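Local coordinates for RNA-binding protein RMD9, mitochondrial (Saccharomyces cerevisiae S288C, PDB 7A9X), which binds a dodecameric RNA motif in the 3'-UTRs of mitochondrial mRNAs and takes part in the processing or stability of these transcripts, at residues H339-W344 with F383-E388; E388-Y393 with E401-V406. All coordinates share one frame; numbering follows the deposited sequence.

Interaction 1: H339-W344 with F383-E388; sequences HVYRIW and FRKLQE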
# COMPACT_ATOMS: atom_id res chain seq x y z
N HIS A 339 6.84 21.57 11.54
CA HIS A 339 7.60 21.16 10.37
C HIS A 339 6.87 20.09 9.58
O HIS A 339 6.82 20.13 8.35
CB HIS A 339 8.99 20.67 10.79
CG HIS A 339 9.96 20.58 9.65
ND1 HIS A 339 11.23 20.07 9.80
CD2 HIS A 339 9.85 20.94 8.35
CE1 HIS A 339 11.86 20.12 8.64
NE2 HIS A 339 11.04 20.64 7.74
N VAL A 340 6.28 19.11 10.29
CA VAL A 340 5.45 18.10 9.63
C VAL A 340 4.24 18.76 8.98
O VAL A 340 3.84 18.39 7.87
CB VAL A 340 5.05 17.02 10.64
CG1 VAL A 340 4.05 16.05 10.03
CG2 VAL A 340 6.27 16.27 11.14
N TYR A 341 3.64 19.73 9.67
CA TYR A 341 2.44 20.39 9.15
C TYR A 341 2.75 21.22 7.92
O TYR A 341 1.95 21.28 6.98
CB TYR A 341 1.81 21.24 10.25
CG TYR A 341 0.53 21.94 9.85
CD1 TYR A 341 -0.57 21.23 9.39
CD2 TYR A 341 0.41 23.32 9.95
CE1 TYR A 341 -1.74 21.87 9.03
CE2 TYR A 341 -0.75 23.97 9.60
CZ TYR A 341 -1.83 23.24 9.14
OH TYR A 341 -2.99 23.88 8.78
N ARG A 342 3.92 21.87 7.89
CA ARG A 342 4.28 22.70 6.74
C ARG A 342 4.54 21.85 5.50
O ARG A 342 4.16 22.23 4.39
CB ARG A 342 5.50 23.56 7.07
CG ARG A 342 5.18 24.74 7.98
CD ARG A 342 6.38 25.66 8.17
NE ARG A 342 7.32 25.16 9.17
CZ ARG A 342 8.44 24.50 8.87
NH1 ARG A 342 9.24 24.09 9.85
NH2 ARG A 342 8.76 24.26 7.61
N ILE A 343 5.19 20.69 5.67
CA ILE A 343 5.44 19.82 4.53
C ILE A 343 4.13 19.22 4.03
O ILE A 343 3.90 19.11 2.82
CB ILE A 343 6.46 18.73 4.90
CG1 ILE A 343 7.80 19.36 5.27
CG2 ILE A 343 6.63 17.74 3.75
CD1 ILE A 343 8.42 20.20 4.17
N TRP A 344 3.24 18.83 4.95
CA TRP A 344 1.94 18.30 4.56
C TRP A 344 1.13 19.32 3.78
O TRP A 344 0.45 18.98 2.81
CB TRP A 344 1.18 17.84 5.80
CG TRP A 344 -0.21 17.37 5.52
CD1 TRP A 344 -0.59 16.14 5.06
CD2 TRP A 344 -1.42 18.13 5.68
NE1 TRP A 344 -1.95 16.09 4.93
CE2 TRP A 344 -2.49 17.29 5.30
CE3 TRP A 344 -1.70 19.44 6.10
CZ2 TRP A 344 -3.81 17.72 5.33
CZ3 TRP A 344 -3.01 19.86 6.13
CH2 TRP A 344 -4.06 19.00 5.75
N PHE A 383 -8.36 20.58 18.86
CA PHE A 383 -9.60 20.84 18.13
C PHE A 383 -9.52 22.16 17.36
O PHE A 383 -10.02 22.26 16.24
CB PHE A 383 -10.79 20.85 19.09
CG PHE A 383 -12.11 21.10 18.41
CD1 PHE A 383 -12.59 20.22 17.45
CD2 PHE A 383 -12.88 22.19 18.75
CE1 PHE A 383 -13.81 20.44 16.83
CE2 PHE A 383 -14.10 22.42 18.14
CZ PHE A 383 -14.57 21.54 17.18
N ARG A 384 -8.88 23.18 17.96
CA ARG A 384 -8.66 24.42 17.22
C ARG A 384 -7.72 24.20 16.05
O ARG A 384 -7.92 24.77 14.97
CB ARG A 384 -8.13 25.50 18.17
CG ARG A 384 -7.48 26.68 17.47
CD ARG A 384 -7.41 27.91 18.37
NE ARG A 384 -7.09 27.58 19.76
CZ ARG A 384 -5.86 27.37 20.22
NH1 ARG A 384 -5.68 27.08 21.50
NH2 ARG A 384 -4.82 27.43 19.40
N LYS A 385 -6.69 23.36 16.23
CA LYS A 385 -5.78 23.08 15.13
C LYS A 385 -6.46 22.28 14.03
O LYS A 385 -6.16 22.48 12.85
CB LYS A 385 -4.54 22.33 15.65
CG LYS A 385 -3.37 22.32 14.68
CD LYS A 385 -2.75 23.70 14.53
CE LYS A 385 -1.53 23.67 13.62
NZ LYS A 385 -0.85 24.99 13.55
N LEU A 386 -7.37 21.37 14.39
CA LEU A 386 -8.12 20.62 13.38
C LEU A 386 -8.96 21.55 12.52
O LEU A 386 -9.04 21.37 11.30
CB LEU A 386 -9.01 19.58 14.05
CG LEU A 386 -8.35 18.30 14.56
CD1 LEU A 386 -9.36 17.44 15.31
CD2 LEU A 386 -7.73 17.52 13.41
N GLN A 387 -9.59 22.56 13.13
CA GLN A 387 -10.39 23.51 12.36
C GLN A 387 -9.53 24.26 11.36
O GLN A 387 -9.95 24.51 10.22
CB GLN A 387 -11.10 24.48 13.30
CG GLN A 387 -12.15 23.83 14.18
CD GLN A 387 -12.74 24.79 15.19
OE1 GLN A 387 -12.13 25.81 15.52
NE2 GLN A 387 -13.94 24.49 15.67
N GLU A 388 -8.31 24.64 11.76
CA GLU A 388 -7.39 25.27 10.82
C GLU A 388 -7.01 24.31 9.70
O GLU A 388 -6.88 24.72 8.54
CB GLU A 388 -6.14 25.75 11.57
CG GLU A 388 -5.05 26.31 10.68
CD GLU A 388 -3.80 26.69 11.46
OE1 GLU A 388 -3.91 26.97 12.68
OE2 GLU A 388 -2.71 26.72 10.86
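The aromatic ring of Tyr341 reaches across to Lys385 and Glu388, and these three side chains make up the whole meeting of 339-344 with 383-388. Lys385 CE lies over one face of the Tyr341 ring, 4.1 Å above the plane and displaced toward the rim. The lysine chain bends at its second torsion (chi2 69°) and is otherwise extended, which brings CE and NZ to the CD2-CE2 side of the ring; NZ is 4.1 Å from Tyr341 CE2. The backbones themselves stay well apart, the nearest CA atoms, those of Tyr341 and Lys385, being 10.5 Å from each other. Both segments are helical, 339-344 in the repeat assigned as PPR5 and 383-388 in PPR6, so the contact joins successive repeats of a pentatricopeptide-repeat solenoid, with its nearest atom about 11 Å from the bound RNA. On the buried side the packing is close: Tyr341 also rests on Ile389, and Lys385 lies against Phe371 of helix 357-374. Toward solvent the contact is polar and held by no hydrogen bond. Glu388, exposed, runs out as an extended chain, CG anti to the backbone nitrogen (chi1 175°), and carries its carboxylate to the phenol end of Tyr341. There OE2 comes to 3.5 Å from Tyr341 OH, approaching the ring obliquely, with the carboxylate and ring planes 75° apart. The aliphatic part of the same glutamate touches the hydroxyl too, CG lying 3.7 Å from Tyr341 OH. One turn apart on their helix, Lys385 NZ and Glu388 OE2 form a long salt bridge of 3.7 Å, and the ammonium has a second, weak ionic partner in Asp338.

Interaction 2: E388-Y393 with E401-V406; sequences EIITFY and EPFFNV. With nucleotides of chain B.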
# COMPACT_ATOMS: atom_id res chain seq x y z
N GLU A 388 -8.31 24.64 11.76
CA GLU A 388 -7.39 25.27 10.82
C GLU A 388 -7.01 24.31 9.70
O GLU A 388 -6.88 24.72 8.54
CB GLU A 388 -6.14 25.75 11.57
CG GLU A 388 -5.05 26.31 10.68
CD GLU A 388 -3.80 26.69 11.46
OE1 GLU A 388 -3.91 26.97 12.68
OE2 GLU A 388 -2.71 26.72 10.86
N ILE A 389 -6.84 23.02 10.03
CA ILE A 389 -6.54 22.02 9.01
C ILE A 389 -7.72 21.84 8.07
O ILE A 389 -7.54 21.72 6.85
CB ILE A 389 -6.14 20.70 9.70
CG1 ILE A 389 -4.83 20.88 10.48
CG2 ILE A 389 -6.00 19.58 8.68
CD1 ILE A 389 -4.48 19.71 11.37
N ILE A 390 -8.94 21.82 8.61
CA ILE A 390 -10.12 21.65 7.77
C ILE A 390 -10.31 22.85 6.85
O ILE A 390 -10.66 22.71 5.67
CB ILE A 390 -11.36 21.41 8.65
CG1 ILE A 390 -11.25 20.06 9.36
CG2 ILE A 390 -12.64 21.48 7.83
CD1 ILE A 390 -12.28 19.86 10.45
N THR A 391 -10.07 24.06 7.38
CA THR A 391 -10.18 25.26 6.56
C THR A 391 -9.14 25.25 5.44
O THR A 391 -9.46 25.56 4.28
CB THR A 391 -10.01 26.50 7.43
OG1 THR A 391 -11.13 26.61 8.33
CG2 THR A 391 -9.93 27.77 6.59
N PHE A 392 -7.90 24.89 5.75
CA PHE A 392 -6.86 24.83 4.73
C PHE A 392 -7.19 23.77 3.68
O PHE A 392 -7.05 24.01 2.47
CB PHE A 392 -5.50 24.55 5.35
CG PHE A 392 -4.49 24.05 4.36
CD1 PHE A 392 -3.79 24.93 3.56
CD2 PHE A 392 -4.25 22.69 4.22
CE1 PHE A 392 -2.87 24.48 2.64
CE2 PHE A 392 -3.33 22.22 3.30
CZ PHE A 392 -2.64 23.12 2.51
N TYR A 393 -7.60 22.58 4.12
CA TYR A 393 -7.89 21.50 3.19
C TYR A 393 -9.08 21.85 2.30
O TYR A 393 -9.09 21.48 1.12
CB TYR A 393 -8.16 20.21 3.97
CG TYR A 393 -7.96 18.93 3.18
CD1 TYR A 393 -6.69 18.40 2.99
CD2 TYR A 393 -9.04 18.25 2.63
CE1 TYR A 393 -6.50 17.23 2.27
CE2 TYR A 393 -8.87 17.08 1.92
CZ TYR A 393 -7.60 16.58 1.74
OH TYR A 393 -7.42 15.41 1.02
N GLU A 401 -13.85 11.77 1.51
CA GLU A 401 -14.27 11.06 2.71
C GLU A 401 -13.10 10.50 3.52
O GLU A 401 -13.14 10.58 4.76
CB GLU A 401 -15.23 9.92 2.36
CG GLU A 401 -16.12 9.54 3.53
CD GLU A 401 -16.65 8.13 3.43
OE1 GLU A 401 -15.87 7.23 3.04
OE2 GLU A 401 -17.84 7.92 3.74
N PRO A 402 -12.05 9.93 2.90
CA PRO A 402 -10.93 9.43 3.72
C PRO A 402 -10.28 10.50 4.58
O PRO A 402 -9.75 10.17 5.65
CB PRO A 402 -9.96 8.88 2.67
CG PRO A 402 -10.83 8.46 1.55
CD PRO A 402 -11.90 9.52 1.49
N PHE A 403 -10.32 11.76 4.16
CA PHE A 403 -9.78 12.84 4.98
C PHE A 403 -10.42 12.85 6.36
O PHE A 403 -9.72 12.89 7.38
CB PHE A 403 -9.99 14.19 4.28
CG PHE A 403 -9.58 15.38 5.11
CD1 PHE A 403 -8.25 15.74 5.21
CD2 PHE A 403 -10.53 16.14 5.77
CE1 PHE A 403 -7.87 16.84 5.96
CE2 PHE A 403 -10.16 17.24 6.53
CZ PHE A 403 -8.83 17.59 6.62
N PHE A 404 -11.75 12.81 6.42
CA PHE A 404 -12.44 12.77 7.70
C PHE A 404 -12.45 11.38 8.32
O PHE A 404 -12.54 11.26 9.55
CB PHE A 404 -13.87 13.29 7.55
CG PHE A 404 -13.98 14.79 7.59
CD1 PHE A 404 -13.61 15.49 8.74
CD2 PHE A 404 -14.48 15.50 6.51
CE1 PHE A 404 -13.71 16.87 8.79
CE2 PHE A 404 -14.59 16.88 6.56
CZ PHE A 404 -14.20 17.57 7.70
N ASN A 405 -12.36 10.32 7.51
CA ASN A 405 -12.31 8.97 8.06
C ASN A 405 -11.04 8.75 8.88
O ASN A 405 -11.09 8.22 10.00
CB ASN A 405 -12.40 7.93 6.94
CG ASN A 405 -13.76 7.94 6.25
OD1 ASN A 405 -14.75 8.43 6.79
ND2 ASN A 405 -13.81 7.39 5.04
N VAL A 406 -9.88 9.16 8.34
CA VAL A 406 -8.63 9.05 9.08
C VAL A 406 -8.68 9.90 10.34
O VAL A 406 -8.29 9.45 11.43
CB VAL A 406 -7.44 9.45 8.19
CG1 VAL A 406 -6.15 9.44 8.99
CG2 VAL A 406 -7.33 8.52 6.99
P U B 10 -4.77 1.97 5.48
OP1 U B 10 -4.03 1.57 6.70
OP2 U B 10 -5.43 0.92 4.66
O5' U B 10 -5.88 3.04 5.91
C5' U B 10 -5.61 4.03 6.89
C4' U B 10 -6.85 4.80 7.24
O4' U B 10 -7.39 5.39 6.03
C3' U B 10 -8.00 3.97 7.80
O3' U B 10 -7.90 3.81 9.21
C2' U B 10 -9.24 4.75 7.38
O2' U B 10 -9.53 5.79 8.31
C1' U B 10 -8.80 5.38 6.06
N1 U B 10 -9.29 4.63 4.87
C2 U B 10 -10.42 5.10 4.25
O2 U B 10 -11.04 6.08 4.63
N3 U B 10 -10.82 4.37 3.15
C4 U B 10 -10.20 3.26 2.63
O4 U B 10 -10.68 2.71 1.63
C5 U B 10 -9.03 2.84 3.33
C6 U B 10 -8.62 3.52 4.40
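The rings of Tyr393 and Phe403 lie face to face, their centroids 3.9 Å apart and their planes only 12° from parallel, while Ile389 CG2 and Ile390 CG1 meet the edge of the Phe403 ring. Ile390 CD1 goes on to the edge of the neighbouring Phe404 ring, 3.7 Å from CE1, and Phe403 CD2 sits over the face of that ring. This buried apolar contact joins PPR6 to PPR7 of the pentatricopeptide-repeat array through nearly antiparallel helical segments, whose axes approach to 12.5 Å. Tyr393 CG is anti to the backbone nitrogen (chi1 -158°), which swings the ring toward helix 401-410; at its far end OH hydrogen-bonds Asp400 and Asn364. Phe368 meets the Phe403 ring edge to face. Another side of helix 401-410 faces the RNA. Val406 CG2 packs 3.3 Å from O4' of U10 of chain B, and Pro402 lies near the base. Asn405 contacts the base directly: its ND2 gives hydrogen bonds to O2 of U10 of chain B (3.1 Å) and to Glu401 OE1, and its OD1 is held by Tyr427 OH. The Glu401 bond, 2.9 Å from Asn405 ND2 to OE1, lies close to the amide plane but meets the carboxylate from above its plane.

Helix 379-396 is common to both contacts: interaction 1 uses its earlier part and interaction 2 its later part, with Glu388 belonging to both segments. Their centres are 10 Å apart, and they come in series along the chain, 339-344 with 383-388 first, then 388-393 with 401-406. They also touch directly, for Trp344 CH2 packs 3.6 Å from Ile389 CG2 and Trp344 CZ3 equally close to Phe392 CD2. One helix of PPR6 thus faces PPR5 through interaction 1 and PPR7 through interaction 2, carrying the stack across three consecutive repeats. Interaction 1 stands back from the nucleic acid, whereas the second segment of interaction 2 contacts U10 of chain B.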